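Local coordinates for protein putative peptidase (PDB 5DYN) that probably hydrolyses peptide bonds as a clostripain-family cysteine protease and activates the Bacteroides fragilis toxin by cleaving it, at residues 56-61 / 84-89; 191-196 / 201-206; 186-191 / 206-211; 69-74 / 80-85. All blocks are in the same frame, centred on the assembly; numbering follows the deposited sequence.

Overall arrangement
The chain is the C-terminal part of the protease, built round a five-stranded mixed sheet. Interactions 1 and 4 share helix 78-92, their centres about 12 Å apart: its middle sends Tyr86 to the loop after strand 50-53, while its earlier turns pack on helix 65-72. Interactions 2 and 3 share strand 185-196, with centres about 11 Å apart; the hairpin of interaction 2 falls within the span of chain that interaction 3 closes. Glu57 OE2 lies 2.6 Å from Ser196 OG, a probable hydrogen bond between interactions 1 and 2, and Tyr187 packs on helix 78-92 beside interaction 4. Sodium ions sit at Pro61 and at Asn205 and Asp207. Interactions 2 and 4 do not touch, their nearest atoms about 10 Å apart.

Interaction 1 (56-61 / 84-89); sequences TEIPGP and SCYYDY. With NA (sodium ion), chain E.
Pro59 and Tyr86 carry the nearest CA atoms of the two backbones, yet these are 10.6 Å apart: 56-61 is an irregular loop, 84-89 an unbroken piece of helix, and one tyrosine spans the distance. Tyr86 leaves the helix toward the loop with CG anti to its backbone nitrogen (chi1 -158°), which carries the phenol end in among Ile58 and Pro59. Both branches of Ile58 reach the hydroxyl, CG2 at 3.3 Å and CD1 at 3.5 Å from Tyr86 OH. The same CD1 lies 4.0 Å from Tyr86 CZ and approaches the ring obliquely. The Pro59 and Tyr86 side chains point at each other from opposite directions, Pro59 CD lying 3.9 Å from Tyr86 OH. Within this largely apolar setting the buried hydroxyl is hydrogen-bonded to Asp31 OD1, at the end of strand 25-31. Through this bond, and by packing on Val111 of strand 110-115, Tyr86 also ties helix 78-92 to the mixed sheet, in the layered alpha/beta architecture of clan CD cysteine peptidases. Further along the loop, Pro61 O binds a sodium ion at 2.3 Å, and water 1 is a second ligand. Ala63 O joins them, together with Asp35 and Glu38 of the second chain, placing this metal where two chains meet.

Interaction 2 (191-196 / 201-206); sequences TPRNYS and MFTMNQ
Asn194 and Phe202 are joined by two backbone bonds, Asn194 N to Phe202 O at 3.0 Å and Phe202 N to Asn194 O at 2.9 Å. A third, Met204 N to Pro192 O at 3.1 Å, extends the ladder beyond the regular strand. Non-hydrogen-bonded pairs flank the hydrogen-bonded one: Arg193 opposite Thr203, and Tyr195 opposite Met201, whose CA lies 3.2 Å from Asn194 O in a CA-H...O contact. This is the antiparallel hairpin of strands 185-196 and 200-203, the second of which forms an edge of the five-stranded sheet within this chain. Among the polar side chains, the Arg193 guanidinium is fixed along its edge: NH1 donates to water 2 at 2.8 Å, in the plane of the group, while NE forms a salt bridge with Asp96. Met201 CB sits over one face of that guanidinium. Sulfur and apolar contacts complete the hairpin. Met201 SD lies at the edge of the Tyr195 ring, 5.3 Å from its centroid, in a Met-aromatic contact. On the other face of the sheet, Phe202 has CG between its backbone nitrogen and carbonyl carbon (chi1 68°), which turns the ring back across the neighbouring strand. There CE1 comes within 3.6 Å of Asn194 CB, and CD1 within 3.8 Å of Ser196 CB.

Interaction 3 (186-191 / 206-211); sequences VYWKST and QDAKGL. With NA (sodium ion), chain I.
Trp188 is the residue on which Ala208, Lys209 and Gly210 settle in turn; its CG is anti to the backbone nitrogen (chi1 172°), which swings the indole out to the loop 206-211. Just before them, Asp207 OD1 binds a sodium ion at 2.7 Å, a site shared with Gly144 and Asn205. Ala208 then presents its carbonyl to the indole: Trp188 NE1 donates to Ala208 O at 2.9 Å, but with an N-H...O angle of only 122° the bond is weak. At Lys209 the backbone passes over one face of the ring, its O 3.2 Å from Trp188 CG. The Lys209 side chain starts away from the strand, and its NZ donates to Asp207 O at 2.7 Å and forms a salt bridge with Asp161. Gly210, with no side chain in the way, lays its CA over the middle of the six-membered ring, 3.3 Å from the centroid and 9° off the normal, a close CH-pi contact. Ser190 CB approaches the opposite face of the indole, toward its rim. The whole contact pins the loop between strands 200-203 and 212-213 against strand 185-196. That strand pairs with 110-115, where Val186 and Tyr187 both face Val113 in a classic beta bulge; Tyr187 packs on helix 78-92, and Lys209 and Leu211 on helix 172-182.

Interaction 4 (69-74 / 80-85); sequences VPAMFS and LKIASC
Ala71 and Ile82 join two consecutive helices, 65-72 and 78-92, where a short connection turns the chain back on itself. Their CA atoms are 5.1 Å apart, a close approach made possible by the small Ala71 side chain. Its CB points into the second helix, 3.6 Å from Lys81 O and also touching Ile82 CG1. Cys85 SG lies 3.8 Å from the same Ala71 CB. Helix 65-72 is kinked at this end, since the nitrogen of Pro70 makes no bond to the preceding turn. Next to the alanine, Met72 CG meets Ile82 CD1 at 3.6 Å. Ile82 sets CG1 beside its backbone nitrogen (chi1 -69°), and the CD1 beyond it reaches across to the methionine. These two residues lie on the inner side of the helix pair: both also touch Phe27 of strand 25-31, while Ala83 packs on strand 110-115, so the helices form part of the layer covering one face of the mixed sheet. Toward the outside the contact becomes mixed. The aliphatic part of Lys81 runs past Ser74, with CD 3.1 Å from Ser74 OG. That hydroxyl donates back to Ala71 O at 3.0 Å, with Ser74 OG standing 37° out of the plane of the Ala71 carbonyl, above it rather than on a lone pair. The second chain borders this region as well: Ser74 O is hydrogen-bonded to its Arg16, and Met72 packs against its Val114.

Interaction 1 (56-61 / 84-89)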
loop_
_atom_site.group_PDB
_atom_site.type_symbol
_atom_site.label_atom_id
_atom_site.label_comp_id
_atom_site.label_asym_id
_atom_site.label_seq_id
_atom_site.Cartn_x
_atom_site.Cartn_y
_atom_site.Cartn_z
ATOM N N THR B 56 -6.811 3.087 -4.637
ATOM C CA THR B 56 -7.145 4.500 -4.737
ATOM C C THR B 56 -6.718 5.238 -3.463
ATOM O O THR B 56 -5.788 4.811 -2.774
ATOM C CB THR B 56 -8.655 4.700 -4.999
ATOM O OG1 THR B 56 -8.947 6.099 -5.102
ATOM C CG2 THR B 56 -9.494 4.077 -3.883
ATOM N N GLU B 57 -7.386 6.345 -3.151
ATOM C CA GLU B 57 -6.993 7.166 -2.009
ATOM C C GLU B 57 -7.379 6.559 -0.660
ATOM O O GLU B 57 -8.457 5.984 -0.505
ATOM C CB GLU B 57 -7.598 8.563 -2.137
ATOM C CG GLU B 57 -7.178 9.280 -3.404
ATOM C CD GLU B 57 -7.816 10.644 -3.544
ATOM O OE1 GLU B 57 -7.739 11.438 -2.581
ATOM O OE2 GLU B 57 -8.392 10.923 -4.619
ATOM N N ILE B 58 -6.475 6.697 0.306
ATOM C CA ILE B 58 -6.695 6.251 1.678
ATOM C C ILE B 58 -7.187 7.415 2.542
ATOM O O ILE B 58 -6.645 8.516 2.462
ATOM C CB ILE B 58 -5.396 5.653 2.281
ATOM C CG1 ILE B 58 -5.209 4.206 1.824
ATOM C CG2 ILE B 58 -5.406 5.718 3.805
ATOM C CD1 ILE B 58 -6.253 3.257 2.374
ATOM N N PRO B 59 -8.230 7.180 3.357
ATOM C CA PRO B 59 -8.754 8.199 4.275
ATOM C C PRO B 59 -7.675 8.764 5.195
ATOM O O PRO B 59 -6.825 8.012 5.666
ATOM C CB PRO B 59 -9.806 7.433 5.086
ATOM C CG PRO B 59 -10.231 6.319 4.195
ATOM C CD PRO B 59 -9.001 5.926 3.425
ATOM N N GLY B 60 -7.714 10.073 5.431
ATOM C CA GLY B 60 -6.796 10.737 6.344
ATOM C C GLY B 60 -6.583 10.060 7.690
ATOM O O GLY B 60 -5.441 9.798 8.074
ATOM N N PRO B 61 -7.676 9.773 8.421
ATOM C CA PRO B 61 -7.552 9.079 9.710
ATOM C C PRO B 61 -6.969 7.667 9.596
ATOM O O PRO B 61 -6.651 7.061 10.616
ATOM C CB PRO B 61 -8.999 9.028 10.223
ATOM C CG PRO B 61 -9.851 9.259 9.018
ATOM C CD PRO B 61 -9.063 10.196 8.167
ATOM N N SER B 84 -10.002 -6.683 6.736
ATOM C CA SER B 84 -11.406 -6.735 7.139
ATOM C C SER B 84 -11.696 -5.752 8.273
ATOM O O SER B 84 -12.749 -5.118 8.287
ATOM C CB SER B 84 -11.798 -8.155 7.553
ATOM O OG SER B 84 -10.981 -8.625 8.611
ATOM N N CYS B 85 -10.761 -5.624 9.211
ATOM C CA CYS B 85 -10.891 -4.641 10.289
ATOM C C CYS B 85 -10.961 -3.228 9.733
ATOM O O CYS B 85 -11.848 -2.454 10.090
ATOM C CB CYS B 85 -9.725 -4.747 11.275
ATOM S SG CYS B 85 -9.842 -6.120 12.432
ATOM N N TYR B 86 -10.009 -2.908 8.864
ATOM C CA TYR B 86 -9.949 -1.614 8.202
ATOM C C TYR B 86 -11.277 -1.320 7.513
ATOM O O TYR B 86 -11.855 -0.242 7.684
ATOM C CB TYR B 86 -8.818 -1.588 7.173
ATOM C CG TYR B 86 -8.308 -0.210 6.799
ATOM C CD1 TYR B 86 -6.945 0.079 6.814
ATOM C CD2 TYR B 86 -9.185 0.807 6.451
ATOM C CE1 TYR B 86 -6.477 1.327 6.470
ATOM C CE2 TYR B 86 -8.725 2.063 6.111
ATOM C CZ TYR B 86 -7.373 2.318 6.123
ATOM O OH TYR B 86 -6.919 3.569 5.786
ATOM N N TYR B 87 -11.763 -2.293 6.742
ATOM C CA TYR B 87 -12.983 -2.107 5.963
ATOM C C TYR B 87 -14.233 -1.995 6.832
ATOM O O TYR B 87 -15.040 -1.087 6.640
ATOM C CB TYR B 87 -13.165 -3.249 4.965
ATOM C CG TYR B 87 -14.488 -3.160 4.236
ATOM C CD1 TYR B 87 -14.672 -2.242 3.212
ATOM C CD2 TYR B 87 -15.562 -3.972 4.588
ATOM C CE1 TYR B 87 -15.878 -2.141 2.550
ATOM C CE2 TYR B 87 -16.773 -3.878 3.929
ATOM C CZ TYR B 87 -16.924 -2.959 2.909
ATOM O OH TYR B 87 -18.122 -2.852 2.241
ATOM N N ASP B 88 -14.395 -2.928 7.769
ATOM C CA ASP B 88 -15.598 -2.988 8.602
ATOM C C ASP B 88 -15.834 -1.691 9.363
ATOM O O ASP B 88 -16.977 -1.273 9.553
ATOM C CB ASP B 88 -15.517 -4.158 9.588
ATOM C CG ASP B 88 -15.730 -5.503 8.917
ATOM O OD1 ASP B 88 -16.367 -5.539 7.842
ATOM O OD2 ASP B 88 -15.262 -6.525 9.464
ATOM N N TYR B 89 -14.748 -1.056 9.790
ATOM C CA TYR B 89 -14.829 0.192 10.539
ATOM C C TYR B 89 -15.473 1.300 9.719
ATOM O O TYR B 89 -16.385 1.985 10.185
ATOM C CB TYR B 89 -13.438 0.632 10.991
ATOM C CG TYR B 89 -13.440 1.839 11.901
ATOM C CD1 TYR B 89 -13.541 1.689 13.278
ATOM C CD2 TYR B 89 -13.336 3.126 11.386
ATOM C CE1 TYR B 89 -13.540 2.787 14.119
ATOM C CE2 TYR B 89 -13.338 4.231 12.220
ATOM C CZ TYR B 89 -13.439 4.054 13.585
ATOM O OH TYR B 89 -13.438 5.145 14.425
HETATM NA NA NA E . -6.765 6.106 12.745
HETATM O O HOH W 1 -8.279 8.087 13.296
#

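Interaction 2 (191-196 / 201-206)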
loop_
_atom_site.group_PDB
_atom_site.type_symbol
_atom_site.label_atom_id
_atom_site.label_comp_id
_atom_site.label_asym_id
_atom_site.label_seq_id
_atom_site.Cartn_x
_atom_site.Cartn_y
_atom_site.Cartn_z
ATOM N N THR B 191 -16.902 0.106 -0.059
ATOM C CA THR B 191 -18.192 0.763 0.017
ATOM C C THR B 191 -18.616 1.126 -1.404
ATOM O O THR B 191 -17.768 1.213 -2.293
ATOM C CB THR B 191 -18.130 2.016 0.914
ATOM O OG1 THR B 191 -17.068 2.872 0.474
ATOM C CG2 THR B 191 -17.885 1.616 2.359
ATOM N N PRO B 192 -19.931 1.310 -1.634
ATOM C CA PRO B 192 -20.406 1.696 -2.968
ATOM C C PRO B 192 -19.626 2.873 -3.553
ATOM O O PRO B 192 -19.369 2.912 -4.756
ATOM C CB PRO B 192 -21.867 2.074 -2.719
ATOM C CG PRO B 192 -22.269 1.220 -1.567
ATOM C CD PRO B 192 -21.048 1.091 -0.694
ATOM N N ARG B 193 -19.248 3.818 -2.700
ATOM C CA ARG B 193 -18.427 4.939 -3.128
ATOM C C ARG B 193 -17.289 5.194 -2.138
ATOM O O ARG B 193 -17.341 4.759 -0.988
ATOM C CB ARG B 193 -19.283 6.197 -3.302
ATOM C CG ARG B 193 -20.374 6.051 -4.361
ATOM C CD ARG B 193 -20.775 7.388 -4.970
ATOM N NE ARG B 193 -21.302 8.311 -3.973
ATOM C CZ ARG B 193 -21.486 9.610 -4.188
ATOM N NH1 ARG B 193 -21.182 10.139 -5.366
ATOM N NH2 ARG B 193 -21.969 10.380 -3.224
ATOM N N ASN B 194 -16.251 5.878 -2.612
ATOM C CA ASN B 194 -15.142 6.320 -1.772
ATOM C C ASN B 194 -15.025 7.836 -1.825
ATOM O O ASN B 194 -15.655 8.485 -2.663
ATOM C CB ASN B 194 -13.816 5.687 -2.216
ATOM C CG ASN B 194 -13.697 4.221 -1.836
ATOM O OD1 ASN B 194 -14.678 3.572 -1.478
ATOM N ND2 ASN B 194 -12.484 3.693 -1.919
ATOM N N TYR B 195 -14.211 8.403 -0.944
ATOM C CA TYR B 195 -13.986 9.840 -0.967
ATOM C C TYR B 195 -12.646 10.198 -1.600
ATOM O O TYR B 195 -11.610 9.629 -1.261
ATOM C CB TYR B 195 -14.056 10.427 0.441
ATOM C CG TYR B 195 -13.642 11.880 0.498
ATOM C CD1 TYR B 195 -14.518 12.887 0.111
ATOM C CD2 TYR B 195 -12.372 12.247 0.929
ATOM C CE1 TYR B 195 -14.145 14.216 0.158
ATOM C CE2 TYR B 195 -11.990 13.575 0.980
ATOM C CZ TYR B 195 -12.881 14.555 0.593
ATOM O OH TYR B 195 -12.508 15.879 0.641
ATOM N N SER B 196 -12.684 11.154 -2.521
ATOM C CA SER B 196 -11.473 11.712 -3.101
ATOM C C SER B 196 -11.277 13.141 -2.603
ATOM O O SER B 196 -12.194 13.960 -2.672
ATOM C CB SER B 196 -11.543 11.683 -4.630
ATOM O OG SER B 196 -10.432 12.350 -5.202
ATOM N N MET B 201 -16.784 12.523 -3.366
ATOM C CA MET B 201 -17.307 11.166 -3.409
ATOM C C MET B 201 -17.351 10.690 -4.851
ATOM O O MET B 201 -17.845 11.395 -5.730
ATOM C CB MET B 201 -18.699 11.091 -2.777
ATOM C CG MET B 201 -18.730 11.419 -1.296
ATOM S SD MET B 201 -17.670 10.334 -0.319
ATOM C CE MET B 201 -18.352 8.725 -0.711
ATOM N N PHE B 202 -16.813 9.501 -5.095
ATOM C CA PHE B 202 -16.834 8.914 -6.427
ATOM C C PHE B 202 -17.235 7.448 -6.349
ATOM O O PHE B 202 -16.967 6.776 -5.352
ATOM C CB PHE B 202 -15.473 9.065 -7.111
ATOM C CG PHE B 202 -14.376 8.251 -6.484
ATOM C CD1 PHE B 202 -13.715 8.704 -5.352
ATOM C CD2 PHE B 202 -13.987 7.040 -7.041
ATOM C CE1 PHE B 202 -12.699 7.958 -4.777
ATOM C CE2 PHE B 202 -12.969 6.289 -6.473
ATOM C CZ PHE B 202 -12.325 6.750 -5.340
ATOM N N THR B 203 -17.879 6.957 -7.403
ATOM C CA THR B 203 -18.359 5.580 -7.434
ATOM C C THR B 203 -17.225 4.576 -7.653
ATOM O O THR B 203 -16.381 4.749 -8.535
ATOM C CB THR B 203 -19.423 5.383 -8.541
ATOM O OG1 THR B 203 -20.496 6.312 -8.348
ATOM C CG2 THR B 203 -19.974 3.966 -8.514
ATOM N N MET B 204 -17.211 3.531 -6.833
ATOM C CA MET B 204 -16.313 2.407 -7.040
ATOM C C MET B 204 -17.033 1.331 -7.843
ATOM O O MET B 204 -17.937 0.675 -7.325
ATOM C CB MET B 204 -15.831 1.840 -5.704
ATOM C CG MET B 204 -14.935 0.620 -5.840
ATOM S SD MET B 204 -13.337 1.037 -6.558
ATOM C CE MET B 204 -12.614 2.008 -5.238
ATOM N N ASN B 205 -16.641 1.164 -9.104
ATOM C CA ASN B 205 -17.266 0.178 -9.984
ATOM C C ASN B 205 -17.304 -1.213 -9.362
ATOM O O ASN B 205 -16.331 -1.664 -8.758
ATOM C CB ASN B 205 -16.543 0.129 -11.329
ATOM C CG ASN B 205 -16.736 1.392 -12.136
ATOM O OD1 ASN B 205 -17.427 2.314 -11.704
ATOM N ND2 ASN B 205 -16.118 1.447 -13.310
ATOM N N GLN B 206 -18.443 -1.879 -9.514
ATOM C CA GLN B 206 -18.688 -3.144 -8.835
ATOM C C GLN B 206 -17.859 -4.283 -9.419
ATOM O O GLN B 206 -17.711 -5.328 -8.786
ATOM C CB GLN B 206 -20.178 -3.492 -8.893
ATOM C CG GLN B 206 -21.078 -2.518 -8.128
ATOM C CD GLN B 206 -20.755 -2.447 -6.641
ATOM O OE1 GLN B 206 -20.476 -3.465 -6.004
ATOM N NE2 GLN B 206 -20.787 -1.239 -6.084
HETATM O O HOH W 2 -20.217 9.631 -7.929
#

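Interaction 3 (186-191 / 206-211)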
loop_
_atom_site.group_PDB
_atom_site.type_symbol
_atom_site.label_atom_id
_atom_site.label_comp_id
_atom_site.label_asym_id
_atom_site.label_seq_id
_atom_site.Cartn_x
_atom_site.Cartn_y
_atom_site.Cartn_z
ATOM N N VAL B 186 -6.681 -11.827 -2.790
ATOM C CA VAL B 186 -7.341 -12.710 -1.841
ATOM C C VAL B 186 -8.395 -11.958 -1.029
ATOM O O VAL B 186 -9.231 -12.567 -0.362
ATOM C CB VAL B 186 -6.325 -13.361 -0.889
ATOM C CG1 VAL B 186 -5.378 -14.256 -1.671
ATOM C CG2 VAL B 186 -5.552 -12.296 -0.127
ATOM N N TYR B 187 -8.349 -10.632 -1.089
ATOM C CA TYR B 187 -9.337 -9.798 -0.417
ATOM C C TYR B 187 -9.573 -8.519 -1.203
ATOM O O TYR B 187 -8.628 -7.878 -1.659
ATOM C CB TYR B 187 -8.892 -9.461 1.010
ATOM C CG TYR B 187 -9.906 -8.661 1.806
ATOM C CD1 TYR B 187 -9.982 -7.275 1.688
ATOM C CD2 TYR B 187 -10.783 -9.289 2.683
ATOM C CE1 TYR B 187 -10.907 -6.543 2.411
ATOM C CE2 TYR B 187 -11.711 -8.564 3.416
ATOM C CZ TYR B 187 -11.766 -7.190 3.275
ATOM O OH TYR B 187 -12.684 -6.459 3.997
ATOM N N TRP B 188 -10.840 -8.151 -1.354
ATOM C CA TRP B 188 -11.205 -6.887 -1.977
ATOM C C TRP B 188 -12.618 -6.496 -1.582
ATOM O O TRP B 188 -13.593 -7.105 -2.023
ATOM C CB TRP B 188 -11.076 -6.966 -3.499
ATOM C CG TRP B 188 -11.618 -5.767 -4.228
ATOM C CD1 TRP B 188 -12.577 -5.765 -5.198
ATOM C CD2 TRP B 188 -11.233 -4.397 -4.043
ATOM N NE1 TRP B 188 -12.812 -4.482 -5.632
ATOM C CE2 TRP B 188 -12.000 -3.624 -4.940
ATOM C CE3 TRP B 188 -10.314 -3.749 -3.210
ATOM C CZ2 TRP B 188 -11.876 -2.238 -5.025
ATOM C CZ3 TRP B 188 -10.194 -2.372 -3.297
ATOM C CH2 TRP B 188 -10.969 -1.634 -4.202
ATOM N N LYS B 189 -12.717 -5.485 -0.728
ATOM C CA LYS B 189 -14.005 -4.976 -0.286
ATOM C C LYS B 189 -14.026 -3.461 -0.402
ATOM O O LYS B 189 -13.022 -2.791 -0.143
ATOM C CB LYS B 189 -14.298 -5.407 1.152
ATOM C CG LYS B 189 -14.540 -6.894 1.316
ATOM C CD LYS B 189 -15.918 -7.279 0.815
ATOM C CE LYS B 189 -17.003 -6.662 1.682
ATOM N NZ LYS B 189 -18.364 -7.124 1.290
ATOM N N SER B 190 -15.171 -2.927 -0.802
ATOM C CA SER B 190 -15.325 -1.489 -0.939
ATOM C C SER B 190 -16.755 -1.054 -0.683
ATOM O O SER B 190 -17.702 -1.752 -1.039
ATOM C CB SER B 190 -14.897 -1.030 -2.332
ATOM O OG SER B 190 -15.077 0.371 -2.475
ATOM N N THR B 191 -16.902 0.106 -0.059
ATOM C CA THR B 191 -18.192 0.763 0.017
ATOM C C THR B 191 -18.616 1.126 -1.404
ATOM O O THR B 191 -17.768 1.213 -2.293
ATOM C CB THR B 191 -18.130 2.016 0.914
ATOM O OG1 THR B 191 -17.068 2.872 0.474
ATOM C CG2 THR B 191 -17.885 1.616 2.359
ATOM N N GLN B 206 -18.443 -1.879 -9.514
ATOM C CA GLN B 206 -18.688 -3.144 -8.835
ATOM C C GLN B 206 -17.859 -4.283 -9.419
ATOM O O GLN B 206 -17.711 -5.328 -8.786
ATOM C CB GLN B 206 -20.178 -3.492 -8.893
ATOM C CG GLN B 206 -21.078 -2.518 -8.128
ATOM C CD GLN B 206 -20.755 -2.447 -6.641
ATOM O OE1 GLN B 206 -20.476 -3.465 -6.004
ATOM N NE2 GLN B 206 -20.787 -1.239 -6.084
ATOM N N ASP B 207 -17.317 -4.082 -10.618
ATOM C CA ASP B 207 -16.515 -5.119 -11.261
ATOM C C ASP B 207 -15.013 -4.876 -11.104
ATOM O O ASP B 207 -14.197 -5.623 -11.643
ATOM C CB ASP B 207 -16.874 -5.237 -12.747
ATOM C CG ASP B 207 -16.751 -3.920 -13.492
ATOM O OD1 ASP B 207 -16.228 -2.943 -12.916
ATOM O OD2 ASP B 207 -17.169 -3.868 -14.668
ATOM N N ALA B 208 -14.651 -3.824 -10.375
ATOM C CA ALA B 208 -13.251 -3.585 -10.044
ATOM C C ALA B 208 -12.759 -4.694 -9.115
ATOM O O ALA B 208 -13.536 -5.245 -8.334
ATOM C CB ALA B 208 -13.071 -2.222 -9.403
ATOM N N LYS B 209 -11.474 -5.024 -9.198
ATOM C CA LYS B 209 -10.945 -6.147 -8.435
ATOM C C LYS B 209 -9.942 -5.712 -7.368
ATOM O O LYS B 209 -9.512 -6.526 -6.551
ATOM C CB LYS B 209 -10.305 -7.169 -9.376
ATOM C CG LYS B 209 -11.240 -7.689 -10.465
ATOM C CD LYS B 209 -12.560 -8.189 -9.899
ATOM C CE LYS B 209 -13.338 -8.996 -10.933
ATOM N NZ LYS B 209 -13.618 -8.215 -12.171
ATOM N N GLY B 210 -9.567 -4.436 -7.380
ATOM C CA GLY B 210 -8.779 -3.867 -6.297
ATOM C C GLY B 210 -7.274 -3.784 -6.478
ATOM O O GLY B 210 -6.554 -3.465 -5.533
ATOM N N LEU B 211 -6.794 -4.067 -7.684
ATOM C CA LEU B 211 -5.373 -3.936 -7.987
ATOM C C LEU B 211 -5.198 -3.030 -9.193
ATOM O O LEU B 211 -5.752 -3.295 -10.261
ATOM C CB LEU B 211 -4.735 -5.301 -8.249
ATOM C CG LEU B 211 -3.214 -5.313 -8.442
ATOM C CD1 LEU B 211 -2.500 -4.928 -7.152
ATOM C CD2 LEU B 211 -2.740 -6.671 -8.939
HETATM NA NA NA I . -14.948 -0.947 -14.206
#

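Interaction 4 (69-74 / 80-85)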
loop_
_atom_site.group_PDB
_atom_site.type_symbol
_atom_site.label_atom_id
_atom_site.label_comp_id
_atom_site.label_asym_id
_atom_site.label_seq_id
_atom_site.Cartn_x
_atom_site.Cartn_y
_atom_site.Cartn_z
ATOM N N VAL B 69 -4.404 -3.134 15.155
ATOM C CA VAL B 69 -3.267 -3.630 15.927
ATOM C C VAL B 69 -3.517 -5.055 16.449
ATOM O O VAL B 69 -2.653 -5.915 16.287
ATOM C CB VAL B 69 -2.907 -2.681 17.102
ATOM C CG1 VAL B 69 -2.143 -3.424 18.180
ATOM C CG2 VAL B 69 -2.105 -1.492 16.601
ATOM N N PRO B 70 -4.693 -5.325 17.057
ATOM C CA PRO B 70 -4.938 -6.731 17.409
ATOM C C PRO B 70 -4.958 -7.657 16.192
ATOM O O PRO B 70 -4.483 -8.790 16.276
ATOM C CB PRO B 70 -6.315 -6.691 18.078
ATOM C CG PRO B 70 -6.440 -5.316 18.601
ATOM C CD PRO B 70 -5.747 -4.445 17.600
ATOM N N ALA B 71 -5.499 -7.176 15.076
ATOM C CA ALA B 71 -5.528 -7.957 13.845
ATOM C C ALA B 71 -4.117 -8.322 13.398
ATOM O O ALA B 71 -3.883 -9.413 12.880
ATOM C CB ALA B 71 -6.250 -7.195 12.745
ATOM N N MET B 72 -3.177 -7.406 13.612
ATOM C CA MET B 72 -1.792 -7.627 13.207
ATOM C C MET B 72 -1.112 -8.708 14.037
ATOM O O MET B 72 -0.120 -9.290 13.604
ATOM C CB MET B 72 -0.991 -6.327 13.299
ATOM C CG MET B 72 -1.443 -5.260 12.320
ATOM S SD MET B 72 -0.326 -3.850 12.230
ATOM C CE MET B 72 -0.307 -3.312 13.932
ATOM N N PHE B 73 -1.641 -8.982 15.225
ATOM C CA PHE B 73 -1.033 -9.970 16.107
ATOM C C PHE B 73 -1.890 -11.227 16.237
ATOM O O PHE B 73 -1.853 -11.912 17.259
ATOM C CB PHE B 73 -0.768 -9.358 17.484
ATOM C CG PHE B 73 0.340 -8.343 17.487
ATOM C CD1 PHE B 73 1.662 -8.740 17.601
ATOM C CD2 PHE B 73 0.062 -6.991 17.369
ATOM C CE1 PHE B 73 2.685 -7.809 17.600
ATOM C CE2 PHE B 73 1.081 -6.054 17.367
ATOM C CZ PHE B 73 2.392 -6.464 17.481
ATOM N N SER B 74 -2.656 -11.529 15.195
ATOM C CA SER B 74 -3.434 -12.760 15.145
ATOM C C SER B 74 -2.513 -13.958 14.965
ATOM O O SER B 74 -1.377 -13.808 14.514
ATOM C CB SER B 74 -4.456 -12.710 14.010
ATOM O OG SER B 74 -5.406 -11.680 14.223
ATOM N N LEU B 80 -5.554 -10.790 6.199
ATOM C CA LEU B 80 -6.990 -10.730 5.939
ATOM C C LEU B 80 -7.714 -9.995 7.060
ATOM O O LEU B 80 -8.624 -9.203 6.813
ATOM C CB LEU B 80 -7.568 -12.136 5.776
ATOM C CG LEU B 80 -7.241 -12.872 4.477
ATOM C CD1 LEU B 80 -7.798 -14.285 4.520
ATOM C CD2 LEU B 80 -7.792 -12.113 3.280
ATOM N N LYS B 81 -7.303 -10.262 8.295
ATOM C CA LYS B 81 -7.938 -9.650 9.449
ATOM C C LYS B 81 -7.638 -8.153 9.510
ATOM O O LYS B 81 -8.498 -7.366 9.897
ATOM C CB LYS B 81 -7.495 -10.352 10.730
ATOM C CG LYS B 81 -8.108 -11.737 10.894
ATOM C CD LYS B 81 -7.373 -12.554 11.936
ATOM C CE LYS B 81 -8.053 -13.889 12.182
ATOM N NZ LYS B 81 -9.407 -13.715 12.782
ATOM N N ILE B 82 -6.428 -7.766 9.112
ATOM C CA ILE B 82 -6.074 -6.351 8.997
ATOM C C ILE B 82 -7.003 -5.640 8.015
ATOM O O ILE B 82 -7.563 -4.584 8.319
ATOM C CB ILE B 82 -4.615 -6.156 8.533
ATOM C CG1 ILE B 82 -3.635 -6.601 9.619
ATOM C CG2 ILE B 82 -4.356 -4.697 8.176
ATOM C CD1 ILE B 82 -2.205 -6.720 9.134
ATOM N N ALA B 83 -7.169 -6.235 6.838
ATOM C CA ALA B 83 -8.008 -5.660 5.795
ATOM C C ALA B 83 -9.473 -5.579 6.214
ATOM O O ALA B 83 -10.110 -4.536 6.061
ATOM C CB ALA B 83 -7.877 -6.461 4.516
ATOM N N SER B 84 -10.002 -6.683 6.736
ATOM C CA SER B 84 -11.406 -6.735 7.139
ATOM C C SER B 84 -11.696 -5.752 8.273
ATOM O O SER B 84 -12.749 -5.118 8.287
ATOM C CB SER B 84 -11.798 -8.155 7.553
ATOM O OG SER B 84 -10.981 -8.625 8.611
ATOM N N CYS B 85 -10.761 -5.624 9.211
ATOM C CA CYS B 85 -10.891 -4.641 10.289
ATOM C C CYS B 85 -10.961 -3.228 9.733
ATOM O O CYS B 85 -11.848 -2.454 10.090
ATOM C CB CYS B 85 -9.725 -4.747 11.275
ATOM S SG CYS B 85 -9.842 -6.120 12.432
#